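Local coordinates for 5-carboxymethyl-2-hydroxymuconate semialdehyde dehydrogenase (Thermus thermophilus, PDB 2D4E), which probably catalyses the NAD-dependent oxidation of 5-carboxymethyl-2-hydroxymuconate semialdehyde to the corresponding acid, at residues Asn301-Thr306 against Gly345-Pro350; Ile332-Pro337 against Gly389-Pro394; Arg355-Val360 against Gly374-Thr379. All coordinates share one frame; numbering follows the deposited sequence.

Contact 1 of 3, residues Asn301-Thr306 against Gly345-Pro350. With NAD (nicotinamide-adenine-dinucleotide), chain K.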
loop_
_atom_site.group_PDB
_atom_site.type_symbol
_atom_site.label_atom_id
_atom_site.label_comp_id
_atom_site.label_asym_id
_atom_site.label_seq_id
_atom_site.Cartn_x
_atom_site.Cartn_y
_atom_site.Cartn_z
ATOM N N ASN C 301 8.589 -37.634 -4.897
ATOM C CA ASN C 301 8.755 -38.818 -4.053
ATOM C C ASN C 301 8.079 -38.668 -2.700
ATOM O O ASN C 301 8.521 -39.264 -1.723
ATOM C CB ASN C 301 10.242 -39.138 -3.821
ATOM C CG ASN C 301 11.023 -39.299 -5.113
ATOM O OD1 ASN C 301 10.443 -39.499 -6.181
ATOM N ND2 ASN C 301 12.348 -39.222 -5.019
ATOM N N GLY C 302 7.013 -37.877 -2.639
ATOM C CA GLY C 302 6.313 -37.684 -1.378
ATOM C C GLY C 302 7.076 -36.848 -0.359
ATOM O O GLY C 302 6.600 -36.629 0.752
ATOM N N GLU C 303 8.255 -36.368 -0.737
ATOM C CA GLU C 303 9.075 -35.563 0.165
ATOM C C GLU C 303 8.909 -34.062 -0.101
ATOM O O GLU C 303 9.877 -33.329 -0.303
ATOM C CB GLU C 303 10.536 -35.998 0.028
ATOM C CG GLU C 303 10.707 -37.496 0.258
ATOM C CD GLU C 303 12.080 -38.017 -0.130
ATOM O OE1 GLU C 303 12.537 -37.735 -1.258
ATOM O OE2 GLU C 303 12.694 -38.724 0.687
ATOM N N ARG C 304 7.655 -33.624 -0.095
ATOM C CA ARG C 304 7.302 -32.231 -0.328
ATOM C C ARG C 304 6.551 -31.718 0.900
ATOM O O ARG C 304 5.611 -32.356 1.377
ATOM C CB ARG C 304 6.423 -32.129 -1.575
ATOM C CG ARG C 304 6.026 -30.713 -1.944
ATOM C CD ARG C 304 6.592 -30.307 -3.289
ATOM N NE ARG C 304 5.942 -30.981 -4.412
ATOM C CZ ARG C 304 6.361 -30.884 -5.671
ATOM N NH1 ARG C 304 7.426 -30.145 -5.956
ATOM N NH2 ARG C 304 5.728 -31.527 -6.642
ATOM N N CYS C 305 6.972 -30.568 1.417
ATOM C CA CYS C 305 6.345 -30.000 2.605
ATOM C C CYS C 305 4.876 -29.669 2.427
ATOM O O CYS C 305 4.097 -29.776 3.371
ATOM C CB CYS C 305 7.083 -28.734 3.038
ATOM S SG CYS C 305 7.027 -27.361 1.847
ATOM N N THR C 306 4.506 -29.254 1.221
ATOM C CA THR C 306 3.130 -28.879 0.913
ATOM C C THR C 306 2.300 -30.054 0.397
ATOM O O THR C 306 1.196 -29.867 -0.120
ATOM C CB THR C 306 3.103 -27.785 -0.158
ATOM O OG1 THR C 306 3.802 -28.256 -1.320
ATOM C CG2 THR C 306 3.779 -26.509 0.356
ATOM N N GLY C 345 10.967 -41.878 -7.349
ATOM C CA GLY C 345 12.303 -42.380 -7.096
ATOM C C GLY C 345 12.467 -42.840 -5.660
ATOM O O GLY C 345 11.479 -43.048 -4.958
ATOM N N PRO C 346 13.714 -43.004 -5.194
ATOM C CA PRO C 346 14.008 -43.447 -3.833
ATOM C C PRO C 346 14.017 -42.311 -2.816
ATOM O O PRO C 346 14.202 -41.145 -3.170
ATOM C CB PRO C 346 15.380 -44.072 -3.979
ATOM C CG PRO C 346 16.039 -43.121 -4.940
ATOM C CD PRO C 346 14.956 -42.861 -5.978
ATOM N N LEU C 347 13.819 -42.669 -1.551
ATOM C CA LEU C 347 13.835 -41.694 -0.479
ATOM C C LEU C 347 15.286 -41.322 -0.211
ATOM O O LEU C 347 16.212 -42.053 -0.584
ATOM C CB LEU C 347 13.163 -42.260 0.775
ATOM C CG LEU C 347 11.710 -42.681 0.534
ATOM C CD1 LEU C 347 11.056 -43.069 1.844
ATOM C CD2 LEU C 347 10.945 -41.523 -0.115
ATOM N N ILE C 348 15.469 -40.180 0.437
ATOM C CA ILE C 348 16.781 -39.621 0.720
ATOM C C ILE C 348 17.848 -40.470 1.406
ATOM O O ILE C 348 19.013 -40.452 1.002
ATOM C CB ILE C 348 16.627 -38.311 1.534
ATOM C CG1 ILE C 348 17.976 -37.597 1.648
ATOM C CG2 ILE C 348 16.050 -38.616 2.907
ATOM C CD1 ILE C 348 18.538 -37.145 0.302
ATOM N N HIS C 349 17.464 -41.224 2.428
ATOM C CA HIS C 349 18.442 -41.986 3.187
ATOM C C HIS C 349 17.776 -43.208 3.809
ATOM O O HIS C 349 16.575 -43.190 4.079
ATOM C CB HIS C 349 18.992 -41.042 4.272
ATOM C CG HIS C 349 20.198 -41.552 4.995
ATOM N ND1 HIS C 349 20.125 -42.497 5.997
ATOM C CD2 HIS C 349 21.506 -41.213 4.890
ATOM C CE1 HIS C 349 21.336 -42.716 6.479
ATOM N NE2 HIS C 349 22.191 -41.950 5.825
ATOM N N PRO C 350 18.539 -44.295 4.025
ATOM C CA PRO C 350 17.928 -45.485 4.629
ATOM C C PRO C 350 17.289 -45.190 5.982
ATOM O O PRO C 350 16.292 -45.801 6.350
ATOM C CB PRO C 350 19.097 -46.480 4.723
ATOM C CG PRO C 350 20.332 -45.620 4.634
ATOM C CD PRO C 350 19.932 -44.566 3.632
HETATM P PA NAD K . 15.730 -30.930 9.716
HETATM O O1A NAD K . 16.364 -31.868 10.636
HETATM O O2A NAD K . 14.968 -29.887 10.425
HETATM O O5B NAD K . 16.776 -30.153 8.748
HETATM C C5B NAD K . 16.724 -28.727 8.412
HETATM C C4B NAD K . 18.065 -28.117 8.756
HETATM O O4B NAD K . 18.096 -28.113 10.200
HETATM C C3B NAD K . 19.298 -28.967 8.340
HETATM O O3B NAD K . 20.216 -28.181 7.552
HETATM C C2B NAD K . 19.862 -29.424 9.695
HETATM O O2B NAD K . 21.296 -29.608 9.683
HETATM C C1B NAD K . 19.398 -28.311 10.613
HETATM N N9A NAD K . 19.366 -28.716 12.006
HETATM C C8A NAD K . 18.958 -29.913 12.566
HETATM N N7A NAD K . 19.068 -29.948 13.915
HETATM C C5A NAD K . 19.578 -28.685 14.213
HETATM C C6A NAD K . 19.933 -28.063 15.470
HETATM N N6A NAD K . 19.812 -28.680 16.648
HETATM N N1A NAD K . 20.420 -26.767 15.401
HETATM C C2A NAD K . 20.546 -26.131 14.169
HETATM N N3A NAD K . 20.251 -26.620 12.973
HETATM C C4A NAD K . 19.767 -27.906 13.050
HETATM O O3 NAD K . 14.856 -31.744 8.774
HETATM P PN NAD K . 14.745 -32.080 7.228
HETATM O O1N NAD K . 14.723 -33.555 7.146
HETATM O O2N NAD K . 15.833 -31.401 6.504
HETATM O O5D NAD K . 13.311 -31.505 7.122
HETATM C C5D NAD K . 12.321 -31.816 6.172
HETATM C C4D NAD K . 11.263 -30.944 6.772
HETATM O O4D NAD K . 11.322 -29.591 6.267
HETATM C C3D NAD K . 9.828 -31.443 6.683
HETATM O O3D NAD K . 9.148 -31.416 7.954
HETATM C C2D NAD K . 9.250 -30.490 5.639
HETATM O O2D NAD K . 7.819 -30.377 5.787
HETATM C C1D NAD K . 10.020 -29.220 5.929
HETATM N N1N NAD K . 10.027 -28.271 4.803
HETATM C C2N NAD K . 9.205 -27.176 5.019
HETATM C C3N NAD K . 9.146 -26.242 3.995
HETATM C C7N NAD K . 8.265 -25.005 4.094
HETATM O O7N NAD K . 8.262 -24.221 3.163
HETATM N N7N NAD K . 7.508 -24.802 5.187
HETATM C C4N NAD K . 9.913 -26.414 2.753
HETATM C C5N NAD K . 10.714 -27.590 2.677
HETATM C C6N NAD K . 10.821 -28.551 3.644
HETATM O O HOH W 1 14.784 -38.766 -2.111
#

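Contact 2 of 3, residues Ile332-Pro337 against Gly389-Pro394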
loop_
_atom_site.group_PDB
_atom_site.type_symbol
_atom_site.label_atom_id
_atom_site.label_comp_id
_atom_site.label_asym_id
_atom_site.label_seq_id
_atom_site.Cartn_x
_atom_site.Cartn_y
_atom_site.Cartn_z
ATOM N N ILE C 332 1.645 -45.902 -10.683
ATOM C CA ILE C 332 2.837 -45.055 -10.619
ATOM C C ILE C 332 4.119 -45.854 -10.887
ATOM O O ILE C 332 4.378 -46.860 -10.228
ATOM C CB ILE C 332 2.952 -44.362 -9.234
ATOM C CG1 ILE C 332 1.791 -43.375 -9.054
ATOM C CG2 ILE C 332 4.289 -43.651 -9.110
ATOM C CD1 ILE C 332 1.709 -42.749 -7.684
ATOM N N ARG C 333 4.915 -45.400 -11.856
ATOM C CA ARG C 333 6.164 -46.070 -12.205
ATOM C C ARG C 333 7.286 -45.700 -11.232
ATOM O O ARG C 333 7.660 -44.526 -11.107
ATOM C CB ARG C 333 6.582 -45.712 -13.640
ATOM C CG ARG C 333 5.615 -46.212 -14.725
ATOM C CD ARG C 333 6.157 -45.955 -16.127
ATOM N NE ARG C 333 6.270 -44.531 -16.427
ATOM C CZ ARG C 333 5.248 -43.748 -16.769
ATOM N NH1 ARG C 333 4.026 -44.252 -16.884
ATOM N NH2 ARG C 333 5.452 -42.460 -17.016
ATOM N N VAL C 334 7.814 -46.711 -10.547
ATOM C CA VAL C 334 8.886 -46.527 -9.574
ATOM C C VAL C 334 10.200 -46.967 -10.209
ATOM O O VAL C 334 10.292 -48.059 -10.773
ATOM C CB VAL C 334 8.619 -47.366 -8.297
ATOM C CG1 VAL C 334 9.729 -47.156 -7.274
ATOM C CG2 VAL C 334 7.265 -46.980 -7.701
ATOM N N GLY C 335 11.213 -46.113 -10.133
ATOM C CA GLY C 335 12.489 -46.455 -10.730
ATOM C C GLY C 335 13.601 -45.467 -10.445
ATOM O O GLY C 335 13.462 -44.574 -9.611
ATOM N N HIS C 336 14.708 -45.630 -11.162
ATOM C CA HIS C 336 15.882 -44.789 -11.000
ATOM C C HIS C 336 15.644 -43.326 -11.385
ATOM O O HIS C 336 14.947 -43.028 -12.357
ATOM C CB HIS C 336 17.038 -45.375 -11.822
ATOM C CG HIS C 336 18.375 -44.800 -11.478
ATOM N ND1 HIS C 336 18.732 -43.505 -11.787
ATOM C CD2 HIS C 336 19.430 -45.334 -10.818
ATOM C CE1 HIS C 336 19.949 -43.266 -11.333
ATOM N NE2 HIS C 336 20.394 -44.359 -10.741
ATOM N N PRO C 337 16.229 -42.393 -10.617
ATOM C CA PRO C 337 16.083 -40.953 -10.869
ATOM C C PRO C 337 16.516 -40.527 -12.271
ATOM O O PRO C 337 15.957 -39.589 -12.833
ATOM C CB PRO C 337 16.960 -40.320 -9.785
ATOM C CG PRO C 337 16.880 -41.303 -8.667
ATOM C CD PRO C 337 17.018 -42.628 -9.396
ATOM N N GLY C 389 18.554 -49.486 -3.178
ATOM C CA GLY C 389 18.169 -48.103 -2.947
ATOM C C GLY C 389 17.095 -47.976 -1.883
ATOM O O GLY C 389 16.616 -48.979 -1.359
ATOM N N ASN C 390 16.710 -46.748 -1.561
ATOM C CA ASN C 390 15.686 -46.515 -0.545
ATOM C C ASN C 390 14.307 -46.308 -1.178
ATOM O O ASN C 390 13.649 -45.300 -0.932
ATOM C CB ASN C 390 16.067 -45.291 0.275
ATOM C CG ASN C 390 17.499 -45.343 0.749
ATOM O OD1 ASN C 390 17.897 -46.284 1.429
ATOM N ND2 ASN C 390 18.284 -44.332 0.390
ATOM N N TYR C 391 13.870 -47.275 -1.981
ATOM C CA TYR C 391 12.587 -47.177 -2.666
ATOM C C TYR C 391 11.378 -47.665 -1.875
ATOM O O TYR C 391 11.360 -48.784 -1.354
ATOM C CB TYR C 391 12.638 -47.933 -3.997
ATOM C CG TYR C 391 13.655 -47.401 -4.988
ATOM C CD1 TYR C 391 14.986 -47.839 -4.967
ATOM C CD2 TYR C 391 13.287 -46.467 -5.952
ATOM C CE1 TYR C 391 15.922 -47.355 -5.889
ATOM C CE2 TYR C 391 14.211 -45.979 -6.874
ATOM C CZ TYR C 391 15.523 -46.423 -6.840
ATOM O OH TYR C 391 16.428 -45.917 -7.751
ATOM N N LEU C 392 10.364 -46.811 -1.802
ATOM C CA LEU C 392 9.134 -47.149 -1.106
ATOM C C LEU C 392 8.002 -47.091 -2.119
ATOM O O LEU C 392 7.950 -46.185 -2.953
ATOM C CB LEU C 392 8.842 -46.157 0.024
ATOM C CG LEU C 392 7.565 -46.508 0.806
ATOM C CD1 LEU C 392 7.825 -47.741 1.675
ATOM C CD2 LEU C 392 7.129 -45.336 1.667
ATOM N N LEU C 393 7.106 -48.064 -2.058
ATOM C CA LEU C 393 5.972 -48.089 -2.967
ATOM C C LEU C 393 4.971 -47.005 -2.569
ATOM O O LEU C 393 4.750 -46.754 -1.379
ATOM C CB LEU C 393 5.281 -49.451 -2.922
ATOM C CG LEU C 393 5.996 -50.684 -3.471
ATOM C CD1 LEU C 393 5.218 -51.927 -3.059
ATOM C CD2 LEU C 393 6.102 -50.591 -4.990
ATOM N N PRO C 394 4.379 -46.320 -3.561
ATOM C CA PRO C 394 3.399 -45.290 -3.211
ATOM C C PRO C 394 2.374 -46.012 -2.328
ATOM O O PRO C 394 1.914 -47.105 -2.666
ATOM C CB PRO C 394 2.855 -44.884 -4.571
ATOM C CG PRO C 394 4.099 -44.932 -5.423
ATOM C CD PRO C 394 4.744 -46.238 -4.993
#

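Contact 3 of 3, residues Arg355-Val360 against Gly374-Thr379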
loop_
_atom_site.group_PDB
_atom_site.type_symbol
_atom_site.label_atom_id
_atom_site.label_comp_id
_atom_site.label_asym_id
_atom_site.label_seq_id
_atom_site.Cartn_x
_atom_site.Cartn_y
_atom_site.Cartn_z
ATOM N N ARG C 355 12.186 -44.567 9.015
ATOM C CA ARG C 355 11.237 -43.718 9.724
ATOM C C ARG C 355 9.870 -43.753 9.055
ATOM O O ARG C 355 8.847 -43.884 9.728
ATOM C CB ARG C 355 11.720 -42.262 9.801
ATOM C CG ARG C 355 11.338 -41.612 11.134
ATOM C CD ARG C 355 10.672 -40.240 11.034
ATOM N NE ARG C 355 11.604 -39.183 10.665
ATOM C CZ ARG C 355 11.493 -37.912 11.048
ATOM N NH1 ARG C 355 10.491 -37.529 11.825
ATOM N NH2 ARG C 355 12.380 -37.019 10.636
ATOM N N VAL C 356 9.853 -43.625 7.734
ATOM C CA VAL C 356 8.597 -43.650 6.991
ATOM C C VAL C 356 7.920 -45.010 7.165
ATOM O O VAL C 356 6.716 -45.080 7.401
ATOM C CB VAL C 356 8.831 -43.370 5.482
ATOM C CG1 VAL C 356 7.528 -43.525 4.710
ATOM C CG2 VAL C 356 9.372 -41.956 5.294
ATOM N N LEU C 357 8.694 -46.088 7.051
ATOM C CA LEU C 357 8.141 -47.431 7.222
ATOM C C LEU C 357 7.629 -47.599 8.643
ATOM O O LEU C 357 6.711 -48.372 8.893
ATOM C CB LEU C 357 9.195 -48.497 6.927
ATOM C CG LEU C 357 9.391 -48.832 5.445
ATOM C CD1 LEU C 357 10.555 -49.801 5.282
ATOM C CD2 LEU C 357 8.102 -49.434 4.889
ATOM N N GLY C 358 8.235 -46.872 9.573
ATOM C CA GLY C 358 7.803 -46.944 10.952
ATOM C C GLY C 358 6.393 -46.407 11.081
ATOM O O GLY C 358 5.590 -46.924 11.867
ATOM N N TYR C 359 6.090 -45.354 10.318
ATOM C CA TYR C 359 4.761 -44.762 10.341
ATOM C C TYR C 359 3.784 -45.695 9.633
ATOM O O TYR C 359 2.640 -45.840 10.050
ATOM C CB TYR C 359 4.769 -43.388 9.670
ATOM C CG TYR C 359 5.205 -42.265 10.591
ATOM C CD1 TYR C 359 6.383 -41.559 10.357
ATOM C CD2 TYR C 359 4.428 -41.899 11.691
ATOM C CE1 TYR C 359 6.777 -40.517 11.191
ATOM C CE2 TYR C 359 4.813 -40.858 12.533
ATOM C CZ TYR C 359 5.985 -40.171 12.277
ATOM O OH TYR C 359 6.366 -39.134 13.100
ATOM N N VAL C 360 4.237 -46.336 8.561
ATOM C CA VAL C 360 3.373 -47.269 7.860
ATOM C C VAL C 360 2.963 -48.349 8.868
ATOM O O VAL C 360 1.791 -48.724 8.956
ATOM C CB VAL C 360 4.096 -47.919 6.659
ATOM C CG1 VAL C 360 3.232 -49.022 6.057
ATOM C CG2 VAL C 360 4.394 -46.861 5.606
ATOM N N GLY C 374 2.780 -49.778 1.149
ATOM C CA GLY C 374 3.063 -50.140 2.527
ATOM C C GLY C 374 4.333 -50.938 2.756
ATOM O O GLY C 374 4.501 -51.553 3.807
ATOM N N GLU C 375 5.236 -50.932 1.781
ATOM C CA GLU C 375 6.490 -51.668 1.919
ATOM C C GLU C 375 7.466 -51.250 0.821
ATOM O O GLU C 375 7.086 -50.558 -0.123
ATOM C CB GLU C 375 6.224 -53.173 1.826
ATOM C CG GLU C 375 5.733 -53.625 0.458
ATOM C CD GLU C 375 5.374 -55.103 0.410
ATOM O OE1 GLU C 375 6.134 -55.933 0.955
ATOM O OE2 GLU C 375 4.334 -55.440 -0.188
ATOM N N ARG C 376 8.718 -51.674 0.952
ATOM C CA ARG C 376 9.745 -51.359 -0.031
ATOM C C ARG C 376 9.344 -51.804 -1.424
ATOM O O ARG C 376 8.610 -52.778 -1.594
ATOM C CB ARG C 376 11.050 -52.077 0.299
ATOM C CG ARG C 376 11.893 -51.474 1.383
ATOM C CD ARG C 376 13.042 -52.422 1.663
ATOM N NE ARG C 376 14.036 -51.860 2.566
ATOM C CZ ARG C 376 15.089 -51.155 2.173
ATOM N NH1 ARG C 376 15.295 -50.916 0.882
ATOM N NH2 ARG C 376 15.941 -50.698 3.079
ATOM N N ALA C 377 9.843 -51.085 -2.420
ATOM C CA ALA C 377 9.592 -51.442 -3.807
ATOM C C ALA C 377 10.722 -52.422 -4.109
ATOM O O ALA C 377 11.892 -52.092 -3.924
ATOM C CB ALA C 377 9.700 -50.212 -4.698
ATOM N N LYS C 378 10.377 -53.626 -4.552
ATOM C CA LYS C 378 11.388 -54.640 -4.847
ATOM C C LYS C 378 11.946 -54.503 -6.257
ATOM O O LYS C 378 13.156 -54.591 -6.473
ATOM C CB LYS C 378 10.791 -56.047 -4.709
ATOM C CG LYS C 378 10.225 -56.398 -3.344
ATOM C CD LYS C 378 9.524 -57.756 -3.412
ATOM C CE LYS C 378 8.988 -58.206 -2.059
ATOM N NZ LYS C 378 10.079 -58.505 -1.082
ATOM N N THR C 379 11.039 -54.288 -7.205
ATOM C CA THR C 379 11.379 -54.192 -8.614
ATOM C C THR C 379 10.943 -52.874 -9.246
ATOM O O THR C 379 9.864 -52.361 -8.950
ATOM C CB THR C 379 10.703 -55.331 -9.386
ATOM O OG1 THR C 379 10.861 -56.552 -8.657
ATOM C CG2 THR C 379 11.317 -55.484 -10.755
#

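Contact 1 of 3, residues Asn301-Thr306 against Gly345-Pro350
This contact belongs to the loop that carries the probable catalytic cysteine of the aldehyde dehydrogenase fold, next to the bound NAD. Segment Asn301-Thr306 follows helix 286-298. Its Cys305 lies in the NAD pocket and, from its place in this family, is probably the catalytic nucleophile. The SG of Cys305 sits between its own backbone N and carbonyl carbon and comes within 3.2 Å of C4N of the nicotinamide ring. The other end of the loop is held by Gly345-Pro350, the approach to helix 350-365. Asn301 and Glu303 both set CG anti to their own carbonyl carbon, and both polar ends reach the facing backbone. The amide N of Gly345 donates to OD1 of Asn301 over 2.7 Å, with a fairly straight N-H...O angle of 164°. This donor stands above the carbonyl plane, 54° out of it. On the other branch, ND2 of Asn301 donates to the carbonyl oxygen of Gly115. An alanine at Asn301 would remove both bonds and would probably loosen the start of the loop. Glu303 extends beyond CG. Its OE2 uses the syn lone pair to accept from Ile348 N at 3.1 Å. Its OE1 is 2.6 Å from a water that also lies 2.7 Å from Pro346 O, so the water bridges carboxylate and backbone. Leu347 crosses Glu303 obliquely, its CD2 3.4 Å from OE2. Helix 350-365 adds His352, whose side chain touches Glu303. Both oxygens of this buried carboxylate thus have a partner, one a backbone N-H and the other a water. The N-H of Ile348 would tend to stabilise a charged glutamate, and the water may add to this, while the alkyl group of Leu347 beside the carboxylate would tend to do the reverse.

Contact 2 of 3, residues Ile332-Pro337 against Gly389-Pro394
Two extended loops meet here in the catalytic domain of the aldehyde dehydrogenase fold. Ile332-Pro337 leaves helix 315-331, and Gly389-Pro394 leads into strand 395-398. The touching parts run in roughly opposite directions, 151° apart, and no hydrogen bond joins the two segments. Apolar side chains and one aromatic ring make the contact. Val334 is placed between two partners, and its two methyls divide the work. CG1, anti to the backbone N, lies 3.9 Å from CD2 of Tyr391. CG2 meets the ring of Pro394 tip to tip, 3.8 Å from its CD. Further along, Ile332 crosses Pro394 obliquely, with CG2 3.9 Å from Pro394 CG. The tip of Ile332, CD1, reaches the same proline ring. Tyr391 points its ring across to the opposite loop, with CG anti to its carbonyl carbon and the ring nearly perpendicular to the side-chain bend (chi2 87°). The carbonyl O of Gly335 lies at the edge of this ring, near its plane, and 3.2 Å from CE2, consistent with a weak C-H...O contact. The hydroxyl ends beside the backbone of the next residue, with Tyr391 OH 3.5 Å from His336 CA. Pro337 CD lies close to the same oxygen. The imidazole of His336 also lies near this hydroxyl, but its ND1 bonds to Leu338 N. Phe298 of helix 286-298 packs on both Ile332 and Pro394, while Gly514 of a second subunit packs on Ile332. The contact thus lies between the end of helix 315-331 and the start of strand 395-398, which pairs antiparallel with strand 369-372.

Contact 3 of 3, residues Arg355-Val360 against Gly374-Thr379
Leu357 turns CG anti to its carbonyl carbon (chi1 -82°), and Val360 turns CG1 anti to its backbone N (chi1 173°). These torsions bring methyl groups from helix 350-365 against the loop Gly374-Thr379. The two elements belong to a helix-strand unit at the edge of the catalytic domain: the helix leads to strand 369-372, an outermost strand of the mixed sheet, and the loop follows that strand. Leu357 and Val360 lie one turn apart on the helix. Leu357 branches over the loop backbone, with CD2 4.1 Å from CA of Glu375. Its other methyl, CD1, lies 4.4 Å from CG of Arg376, so it meets the aliphatic part of that chain. The guanidinium of Arg376 goes on to a weak hydrogen bond from NH1 to Gly389 O. Leu392, from the loop before strand 395-398, also packs on Leu357. No hydrogen bond links the two segments, and the contact is partly buried. Gly374 has a positive phi of 81°. A CB there would collide with the preceding carbonyl oxygen, so the bend suits glycine. Its amide N bonds to OG1 of Thr395. Val360 packs directly on this glycine: CG1 of Val360 lies 3.7 Å from Gly374 CA and 3.6 Å from Gly374 O.

The centres of the three contacts form a nearly even triangle, 10 Å (contacts 1 and 2), 11 Å (2 and 3) and 12 Å (1 and 3) apart. Contact 1 alone reaches the NAD pocket, through Cys305. Its Ile348 side chain is also about 4 Å from a bound sodium ion. Segment Gly389-Pro394 joins all three. Asn390 O lies 2.7 Å from Leu347 N of contact 1, a probable hydrogen bond. Tyr391 O lies 3.0 Å from Ala377 N of contact 3, another probable one. Contacts 1 and 3 meet directly through Leu347 CD1 and Val356 CG2, 4.0 Å apart. Along the chain, contact 3 is nested inside contact 2, and contacts 1 and 2 cross.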